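Local coordinates for protein aldo-keto Reductase, OXIDOREDUCTASE (Salmonella typhimurium, PDB 5T79) that probably acts as an NADPH-dependent aldo-keto reductase that converts 3-hydroxybutanal to 1,3-butanediol, at residues A[114-119]-A[135-140]; A[165-170]-A[176-181]. All coordinates share one frame; numbering follows the deposited sequence. Where two conformers were deposited one is given.

Interaction 1 (A[114-119]-A[135-140]); sequences KYLIAS and FYHHRP. With NDP (NADPH dihydro-nicotinamide-adenine-dinucleotide phosphate), chain E.
L116 on helix 113-127 reaches the strand with two different atoms, one for F135 and one for H137. Its branch carbon CG packs on the F135 ring, 4.0 Å from CE2, the two side chains lying aslant to each other. The same ring also approaches the helix backbone: CZ of F135 lies 3.8 Å from O of L116, a van der Waals approach that is oblique to the ring. F135 gets there by swinging CG anti to its backbone N (chi1 -177°), which carries the ring off the strand to the helix. The helix and strand belong to the β-α-β unit formed by strand 93-98, helix 113-127 and strand 132-137 of the TIM barrel of aldo-keto reductases, and L116 and F135 lie in the layer between the barrel wall and the outer helix. Two residues further along the strand, CD2 of H137 lies 4.1 Å from CD1 of L116, with the two side chains at about a right angle. ND1 of the H137 imidazole is hydrogen-bonded to the OH of Y170, and the carbonyl carbon of R139 lies 3.9 Å above the plane of the H137 ring, toward the rim. T149 of helix 146-158 touches both L116 and H137, while L153 and L156 pack on F135. Beyond the end of the strand, H138 turns to the cofactor: its NE2 is 3.4 Å from O7N of the NADPH carboxamide, near the plane of the imidazole, and Y100 meets the H138 ring edge-to-face.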
loop_
_atom_site.group_PDB
_atom_site.type_symbol
_atom_site.label_atom_id
_atom_site.label_comp_id
_atom_site.label_asym_id
_atom_site.label_seq_id
_atom_site.Cartn_x
_atom_site.Cartn_y
_atom_site.Cartn_z
ATOM N N LYS A 114 -17.328 -10.226 -13.945
ATOM C CA LYS A 114 -17.297 -9.376 -15.147
ATOM C C LYS A 114 -16.395 -8.163 -14.898
ATOM O O LYS A 114 -15.497 -7.889 -15.690
ATOM C CB LYS A 114 -18.746 -8.949 -15.516
ATOM C CG LYS A 114 -18.913 -7.622 -16.274
ATOM C CD LYS A 114 -18.605 -7.760 -17.738
ATOM C CE LYS A 114 -19.185 -6.633 -18.595
ATOM N NZ LYS A 114 -18.831 -6.875 -20.024
ATOM N N TYR A 115 -16.619 -7.437 -13.796
ATOM C CA TYR A 115 -15.822 -6.243 -13.534
ATOM C C TYR A 115 -14.355 -6.587 -13.291
ATOM O O TYR A 115 -13.495 -5.931 -13.892
ATOM C CB TYR A 115 -16.407 -5.434 -12.364
ATOM C CG TYR A 115 -15.565 -4.280 -11.851
ATOM C CD1 TYR A 115 -15.021 -3.332 -12.728
ATOM C CD2 TYR A 115 -15.415 -4.063 -10.492
ATOM C CE1 TYR A 115 -14.252 -2.259 -12.247
ATOM C CE2 TYR A 115 -14.708 -2.969 -10.001
ATOM C CZ TYR A 115 -14.127 -2.069 -10.880
ATOM O OH TYR A 115 -13.378 -1.053 -10.342
ATOM N N LEU A 116 -14.059 -7.570 -12.421
ATOM C CA LEU A 116 -12.653 -7.909 -12.098
ATOM C C LEU A 116 -11.857 -8.350 -13.341
ATOM O O LEU A 116 -10.730 -7.875 -13.541
ATOM C CB LEU A 116 -12.578 -8.985 -11.000
ATOM C CG LEU A 116 -12.433 -8.439 -9.555
ATOM C CD1 LEU A 116 -13.578 -7.509 -9.170
ATOM C CD2 LEU A 116 -12.376 -9.592 -8.518
ATOM N N ILE A 117 -12.436 -9.234 -14.176
ATOM C CA ILE A 117 -11.707 -9.701 -15.363
ATOM C C ILE A 117 -11.556 -8.549 -16.381
ATOM O O ILE A 117 -10.446 -8.339 -16.891
ATOM C CB ILE A 117 -12.379 -10.950 -16.001
ATOM C CG1 ILE A 117 -12.341 -12.147 -15.013
ATOM C CG2 ILE A 117 -11.691 -11.296 -17.325
ATOM C CD1 ILE A 117 -13.053 -13.479 -15.529
ATOM N N ALA A 118 -12.654 -7.822 -16.684
ATOM C CA ALA A 118 -12.558 -6.715 -17.656
ATOM C C ALA A 118 -11.594 -5.624 -17.133
ATOM O O ALA A 118 -10.810 -5.085 -17.917
ATOM C CB ALA A 118 -13.937 -6.115 -17.939
ATOM N N SER A 119 -11.633 -5.323 -15.822
ATOM C CA SER A 119 -10.750 -4.277 -15.276
ATOM C C SER A 119 -9.294 -4.686 -15.308
ATOM O O SER A 119 -8.461 -3.872 -15.688
ATOM C CB SER A 119 -11.131 -3.875 -13.860
ATOM O OG SER A 119 -10.314 -2.769 -13.498
ATOM N N PHE A 135 -2.914 -8.900 -7.590
ATOM C CA PHE A 135 -4.186 -8.280 -7.981
ATOM C C PHE A 135 -5.104 -8.274 -6.780
ATOM O O PHE A 135 -5.341 -9.324 -6.209
ATOM C CB PHE A 135 -4.838 -8.987 -9.199
ATOM C CG PHE A 135 -6.116 -8.334 -9.680
ATOM C CD1 PHE A 135 -6.135 -6.991 -10.061
ATOM C CD2 PHE A 135 -7.302 -9.057 -9.745
ATOM C CE1 PHE A 135 -7.321 -6.391 -10.511
ATOM C CE2 PHE A 135 -8.486 -8.453 -10.184
ATOM C CZ PHE A 135 -8.477 -7.134 -10.601
ATOM N N TYR A 136 -5.694 -7.105 -6.429
ATOM C CA TYR A 136 -6.570 -7.042 -5.268
ATOM C C TYR A 136 -8.014 -6.868 -5.596
ATOM O O TYR A 136 -8.336 -6.141 -6.532
ATOM C CB TYR A 136 -6.234 -5.777 -4.435
ATOM C CG TYR A 136 -4.966 -5.793 -3.612
ATOM C CD1 TYR A 136 -3.752 -5.378 -4.157
ATOM C CD2 TYR A 136 -5.005 -6.086 -2.251
ATOM C CE1 TYR A 136 -2.605 -5.250 -3.358
ATOM C CE2 TYR A 136 -3.867 -5.968 -1.447
ATOM C CZ TYR A 136 -2.674 -5.547 -2.003
ATOM O OH TYR A 136 -1.574 -5.416 -1.195
ATOM N N HIS A 137 -8.901 -7.395 -4.723
ATOM C CA HIS A 137 -10.288 -6.931 -4.670
ATOM C C HIS A 137 -10.174 -5.707 -3.760
ATOM O O HIS A 137 -9.730 -5.845 -2.611
ATOM C CB HIS A 137 -11.277 -7.979 -4.146
ATOM C CG HIS A 137 -12.694 -7.489 -4.237
ATOM N ND1 HIS A 137 -13.644 -7.857 -3.298
ATOM C CD2 HIS A 137 -13.265 -6.635 -5.126
ATOM C CE1 HIS A 137 -14.775 -7.281 -3.682
ATOM N NE2 HIS A 137 -14.588 -6.500 -4.756
ATOM N N HIS A 138 -10.469 -4.498 -4.290
ATOM C CA HIS A 138 -10.193 -3.212 -3.634
ATOM C C HIS A 138 -11.022 -2.930 -2.360
ATOM O O HIS A 138 -10.561 -2.182 -1.481
ATOM C CB HIS A 138 -10.397 -2.077 -4.657
ATOM C CG HIS A 138 -9.583 -0.835 -4.444
ATOM N ND1 HIS A 138 -9.362 0.055 -5.480
ATOM C CD2 HIS A 138 -8.990 -0.355 -3.324
ATOM C CE1 HIS A 138 -8.684 1.065 -4.949
ATOM N NE2 HIS A 138 -8.406 0.846 -3.664
ATOM N N ARG A 139 -12.235 -3.491 -2.259
ATOM C CA ARG A 139 -13.086 -3.285 -1.076
ATOM C C ARG A 139 -14.198 -4.315 -1.096
ATOM O O ARG A 139 -14.526 -4.804 -2.183
ATOM C CB ARG A 139 -13.693 -1.855 -1.038
ATOM C CG ARG A 139 -14.522 -1.520 -2.294
ATOM C CD ARG A 139 -15.728 -0.642 -2.004
ATOM N NE ARG A 139 -16.328 -0.135 -3.244
ATOM C CZ ARG A 139 -17.227 0.845 -3.299
ATOM N NH1 ARG A 139 -17.654 1.428 -2.186
ATOM N NH2 ARG A 139 -17.723 1.234 -4.466
ATOM N N PRO A 140 -14.800 -4.657 0.062
ATOM C CA PRO A 140 -15.909 -5.624 0.051
ATOM C C PRO A 140 -17.071 -5.218 -0.844
ATOM O O PRO A 140 -17.358 -4.018 -0.992
ATOM C CB PRO A 140 -16.389 -5.615 1.509
ATOM C CG PRO A 140 -15.182 -5.203 2.304
ATOM C CD PRO A 140 -14.529 -4.169 1.433
HETATM P PA NDP E . 0.522 8.732 3.382
HETATM O O1A NDP E . 1.908 8.169 3.480
HETATM O O2A NDP E . -0.505 8.614 4.416
HETATM O O5B NDP E . 0.551 10.305 3.040
HETATM C C5B NDP E . 1.173 10.628 1.780
HETATM C C4B NDP E . 1.151 12.110 1.528
HETATM O O4B NDP E . 1.592 12.807 2.714
HETATM C C3B NDP E . 2.079 12.549 0.396
HETATM O O3B NDP E . 1.364 12.610 -0.836
HETATM C C2B NDP E . 2.594 13.903 0.865
HETATM O O2B NDP E . 1.698 14.967 0.476
HETATM C C1B NDP E . 2.579 13.767 2.389
HETATM N N9A NDP E . 3.845 13.341 2.976
HETATM C C8A NDP E . 4.414 12.095 2.936
HETATM N N7A NDP E . 5.561 12.009 3.566
HETATM C C5A NDP E . 5.766 13.294 4.049
HETATM C C6A NDP E . 6.836 13.885 4.751
HETATM N N6A NDP E . 7.882 13.202 5.228
HETATM N N1A NDP E . 6.763 15.212 5.000
HETATM C C2A NDP E . 5.669 15.882 4.621
HETATM N N3A NDP E . 4.591 15.428 3.977
HETATM C C4A NDP E . 4.711 14.122 3.699
HETATM O O3 NDP E . 0.050 7.911 2.108
HETATM P PN NDP E . -1.401 7.962 1.438
HETATM O O1N NDP E . -1.119 8.871 0.300
HETATM O O2N NDP E . -2.513 8.298 2.421
HETATM O O5D NDP E . -1.840 6.478 0.942
HETATM C C5D NDP E . -0.788 5.474 0.903
HETATM C C4D NDP E . -0.964 4.555 -0.284
HETATM O O4D NDP E . -1.971 3.575 0.030
HETATM C C3D NDP E . -1.423 5.192 -1.582
HETATM O O3D NDP E . -0.328 5.779 -2.268
HETATM C C2D NDP E . -2.119 4.027 -2.300
HETATM O O2D NDP E . -1.321 3.193 -3.140
HETATM C C1D NDP E . -2.706 3.236 -1.128
HETATM N N1N NDP E . -4.116 3.568 -0.839
HETATM C C2N NDP E . -5.030 2.517 -0.912
HETATM C C3N NDP E . -6.342 2.679 -0.668
HETATM C C7N NDP E . -7.206 1.460 -0.484
HETATM O O7N NDP E . -8.416 1.681 -0.326
HETATM N N7N NDP E . -6.705 0.225 -0.537
HETATM C C4N NDP E . -6.909 4.068 -0.538
HETATM C C5N NDP E . -5.855 5.071 -0.212
HETATM C C6N NDP E . -4.569 4.838 -0.382
HETATM P P2B NDP E . 2.061 16.408 -0.181
HETATM O O1X NDP E . 1.529 16.667 -1.542
HETATM O O2X NDP E . 1.495 17.350 0.873
HETATM O O3X NDP E . 3.580 16.493 -0.094
#

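Interaction 2 (A[165-170]-A[176-181]); sequences VGISNY and RQAIDI. With NDP (NADPH dihydro-nicotinamide-adenine-dinucleotide phosphate), chain E.
Strand 162-168 and helix 172-185 open a β-α-β unit of the TIM barrel, completed by strand 191-193, and the tip of this strand carries nicotinamide-binding residues. Between the two elements the contact rests on a single methyl: CB of A178 points from the helix to the strand and meets both I167 and Y170. CD1 of I167 comes within 4.1 Å of it. Here CG1 sits between the backbone N and the carbonyl carbon (chi1 57°), and the extended end of the chain sends CD1 on to the helix. Y170, just past the strand, brings CE2 to 3.9 Å from the same CB, which approaches the ring obliquely. One face of the phenol is backed by CB of I167, 3.9 Å above the plane and toward the rim, so I167 packs on both A178 and the tyrosine ring. The consecutive residues S168 and N169 serve the cofactor: OG of S168 accepts a bond from N7N of NADPH at 2.8 Å, noticeably bent at 142°, whereas ND2 of N169 gives a nearly straight one (169°) to O7N at 2.9 Å. OG of S168 is also hydrogen-bonded to the backbone O of Q193. Together S168 and N169 grip both ends of the carboxamide, which should fix its rotation against the nicotinamide ring. A175, one turn earlier in helix 172-185, also touches I167 and Y170; L146 of helix 146-158 borders Y170, and I179 leans on L211 of helix 207-214, while backbone bonds join I167 to I191 and Q193 of strand 191-193.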
loop_
_atom_site.group_PDB
_atom_site.type_symbol
_atom_site.label_atom_id
_atom_site.label_comp_id
_atom_site.label_asym_id
_atom_site.label_seq_id
_atom_site.Cartn_x
_atom_site.Cartn_y
_atom_site.Cartn_z
ATOM N N VAL A 165 -2.770 -12.864 -5.338
ATOM C CA VAL A 165 -3.959 -12.037 -5.126
ATOM C C VAL A 165 -4.011 -11.536 -3.699
ATOM O O VAL A 165 -3.362 -12.108 -2.817
ATOM C CB VAL A 165 -5.295 -12.721 -5.536
ATOM C CG1 VAL A 165 -5.363 -12.896 -7.054
ATOM C CG2 VAL A 165 -5.520 -14.048 -4.794
ATOM N N GLY A 166 -4.804 -10.483 -3.489
ATOM C CA GLY A 166 -4.990 -9.915 -2.163
ATOM C C GLY A 166 -6.367 -9.322 -1.987
ATOM O O GLY A 166 -7.147 -9.271 -2.946
ATOM N N ILE A 167 -6.662 -8.873 -0.754
ATOM C CA ILE A 167 -7.924 -8.198 -0.423
ATOM C C ILE A 167 -7.558 -6.902 0.288
ATOM O O ILE A 167 -6.500 -6.802 0.920
ATOM C CB ILE A 167 -8.884 -9.088 0.416
ATOM C CG1 ILE A 167 -8.205 -9.569 1.730
ATOM C CG2 ILE A 167 -9.459 -10.251 -0.437
ATOM C CD1 ILE A 167 -9.135 -10.424 2.681
ATOM N N SER A 168 -8.398 -5.906 0.145
ATOM C CA SER A 168 -8.160 -4.611 0.779
ATOM C C SER A 168 -9.436 -4.123 1.430
ATOM O O SER A 168 -10.536 -4.383 0.906
ATOM C CB SER A 168 -7.673 -3.600 -0.269
ATOM O OG SER A 168 -7.396 -2.335 0.317
ATOM N N ASN A 169 -9.308 -3.429 2.587
ATOM C CA ASN A 169 -10.446 -2.856 3.326
ATOM C C ASN A 169 -11.475 -3.892 3.795
ATOM O O ASN A 169 -12.620 -3.531 4.078
ATOM C CB ASN A 169 -11.154 -1.787 2.468
ATOM C CG ASN A 169 -10.232 -0.661 2.084
ATOM O OD1 ASN A 169 -9.619 -0.023 2.938
ATOM N ND2 ASN A 169 -10.055 -0.438 0.797
ATOM N N TYR A 170 -11.068 -5.162 3.926
ATOM C CA TYR A 170 -11.979 -6.191 4.403
ATOM C C TYR A 170 -11.973 -6.240 5.936
ATOM O O TYR A 170 -10.904 -6.434 6.518
ATOM C CB TYR A 170 -11.558 -7.571 3.847
ATOM C CG TYR A 170 -12.205 -7.976 2.539
ATOM C CD1 TYR A 170 -12.093 -7.175 1.399
ATOM C CD2 TYR A 170 -12.835 -9.208 2.409
ATOM C CE1 TYR A 170 -12.653 -7.568 0.181
ATOM C CE2 TYR A 170 -13.398 -9.612 1.197
ATOM C CZ TYR A 170 -13.305 -8.792 0.088
ATOM O OH TYR A 170 -13.897 -9.225 -1.071
ATOM N N ARG A 176 -11.652 -13.344 7.075
ATOM C CA ARG A 176 -11.585 -14.771 7.400
ATOM C C ARG A 176 -12.270 -15.604 6.300
ATOM O O ARG A 176 -11.678 -16.558 5.793
ATOM C CB ARG A 176 -12.236 -15.062 8.770
ATOM C CG ARG A 176 -12.081 -16.516 9.204
ATOM C CD ARG A 176 -12.779 -16.835 10.522
ATOM N NE ARG A 176 -12.250 -16.066 11.660
ATOM C CZ ARG A 176 -11.179 -16.401 12.375
ATOM N NH1 ARG A 176 -10.479 -17.487 12.070
ATOM N NH2 ARG A 176 -10.783 -15.635 13.382
ATOM N N GLN A 177 -13.510 -15.233 5.937
ATOM C CA GLN A 177 -14.302 -15.956 4.923
ATOM C C GLN A 177 -13.590 -15.988 3.579
ATOM O O GLN A 177 -13.512 -17.052 2.960
ATOM C CB GLN A 177 -15.670 -15.307 4.733
ATOM C CG GLN A 177 -16.611 -15.357 5.919
ATOM C CD GLN A 177 -17.817 -14.511 5.582
ATOM O OE1 GLN A 177 -18.378 -14.614 4.487
ATOM N NE2 GLN A 177 -18.169 -13.579 6.461
ATOM N N ALA A 178 -13.038 -14.821 3.144
ATOM C CA ALA A 178 -12.325 -14.674 1.872
ATOM C C ALA A 178 -11.055 -15.533 1.845
ATOM O O ALA A 178 -10.801 -16.237 0.860
ATOM C CB ALA A 178 -11.985 -13.211 1.636
ATOM N N ILE A 179 -10.271 -15.495 2.944
ATOM C CA ILE A 179 -9.027 -16.274 3.059
ATOM C C ILE A 179 -9.351 -17.782 2.979
ATOM O O ILE A 179 -8.674 -18.530 2.261
ATOM C CB ILE A 179 -8.271 -15.892 4.361
ATOM C CG1 ILE A 179 -7.653 -14.476 4.200
ATOM C CG2 ILE A 179 -7.184 -16.937 4.729
ATOM C CD1 ILE A 179 -7.245 -13.790 5.606
ATOM N N ASP A 180 -10.389 -18.226 3.717
ATOM C CA ASP A 180 -10.750 -19.650 3.714
ATOM C C ASP A 180 -11.242 -20.121 2.327
ATOM O O ASP A 180 -10.919 -21.237 1.923
ATOM C CB ASP A 180 -11.803 -19.932 4.789
ATOM C CG ASP A 180 -11.276 -19.846 6.225
ATOM O OD1 ASP A 180 -10.038 -19.830 6.411
ATOM O OD2 ASP A 180 -12.098 -19.827 7.154
ATOM N N ILE A 181 -12.004 -19.278 1.607
ATOM C CA ILE A 181 -12.504 -19.601 0.260
ATOM C C ILE A 181 -11.317 -19.745 -0.706
ATOM O O ILE A 181 -11.254 -20.730 -1.439
ATOM C CB ILE A 181 -13.557 -18.571 -0.252
ATOM C CG1 ILE A 181 -14.901 -18.734 0.518
ATOM C CG2 ILE A 181 -13.801 -18.718 -1.771
ATOM C CD1 ILE A 181 -15.847 -17.512 0.398
HETATM P PA NDP E . 0.522 8.732 3.382
HETATM O O1A NDP E . 1.908 8.169 3.480
HETATM O O2A NDP E . -0.505 8.614 4.416
HETATM O O5B NDP E . 0.551 10.305 3.040
HETATM C C5B NDP E . 1.173 10.628 1.780
HETATM C C4B NDP E . 1.151 12.110 1.528
HETATM O O4B NDP E . 1.592 12.807 2.714
HETATM C C3B NDP E . 2.079 12.549 0.396
HETATM O O3B NDP E . 1.364 12.610 -0.836
HETATM C C2B NDP E . 2.594 13.903 0.865
HETATM O O2B NDP E . 1.698 14.967 0.476
HETATM C C1B NDP E . 2.579 13.767 2.389
HETATM N N9A NDP E . 3.845 13.341 2.976
HETATM C C8A NDP E . 4.414 12.095 2.936
HETATM N N7A NDP E . 5.561 12.009 3.566
HETATM C C5A NDP E . 5.766 13.294 4.049
HETATM C C6A NDP E . 6.836 13.885 4.751
HETATM N N6A NDP E . 7.882 13.202 5.228
HETATM N N1A NDP E . 6.763 15.212 5.000
HETATM C C2A NDP E . 5.669 15.882 4.621
HETATM N N3A NDP E . 4.591 15.428 3.977
HETATM C C4A NDP E . 4.711 14.122 3.699
HETATM O O3 NDP E . 0.050 7.911 2.108
HETATM P PN NDP E . -1.401 7.962 1.438
HETATM O O1N NDP E . -1.119 8.871 0.300
HETATM O O2N NDP E . -2.513 8.298 2.421
HETATM O O5D NDP E . -1.840 6.478 0.942
HETATM C C5D NDP E . -0.788 5.474 0.903
HETATM C C4D NDP E . -0.964 4.555 -0.284
HETATM O O4D NDP E . -1.971 3.575 0.030
HETATM C C3D NDP E . -1.423 5.192 -1.582
HETATM O O3D NDP E . -0.328 5.779 -2.268
HETATM C C2D NDP E . -2.119 4.027 -2.300
HETATM O O2D NDP E . -1.321 3.193 -3.140
HETATM C C1D NDP E . -2.706 3.236 -1.128
HETATM N N1N NDP E . -4.116 3.568 -0.839
HETATM C C2N NDP E . -5.030 2.517 -0.912
HETATM C C3N NDP E . -6.342 2.679 -0.668
HETATM C C7N NDP E . -7.206 1.460 -0.484
HETATM O O7N NDP E . -8.416 1.681 -0.326
HETATM N N7N NDP E . -6.705 0.225 -0.537
HETATM C C4N NDP E . -6.909 4.068 -0.538
HETATM C C5N NDP E . -5.855 5.071 -0.212
HETATM C C6N NDP E . -4.569 4.838 -0.382
HETATM P P2B NDP E . 2.061 16.408 -0.181
HETATM O O1X NDP E . 1.529 16.667 -1.542
HETATM O O2X NDP E . 1.495 17.350 0.873
HETATM O O3X NDP E . 3.580 16.493 -0.094
#

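Overall arrangement
Interaction 1 closes before interaction 2 opens along the chain; their centres lie 13 Å apart, and strands 132-137 and 162-168 are parallel neighbours in the barrel sheet. Two probable hydrogen bonds tie them directly: H137 ND1 to Y170 OH at 2.6 Å, on the helix-facing side, and N169 ND2 to the carbonyl O of H138 at 2.9 Å, beside the cofactor. P140 CD also packs 3.3 Å from N169 O. Both strand ends reach the NADPH carboxamide, and N169, which binds it, is probably positioned by its bond to the H138 carbonyl. The helix segments 114-119 and 176-181 pack on the outside of the barrel wall whose ends line the nicotinamide pocket.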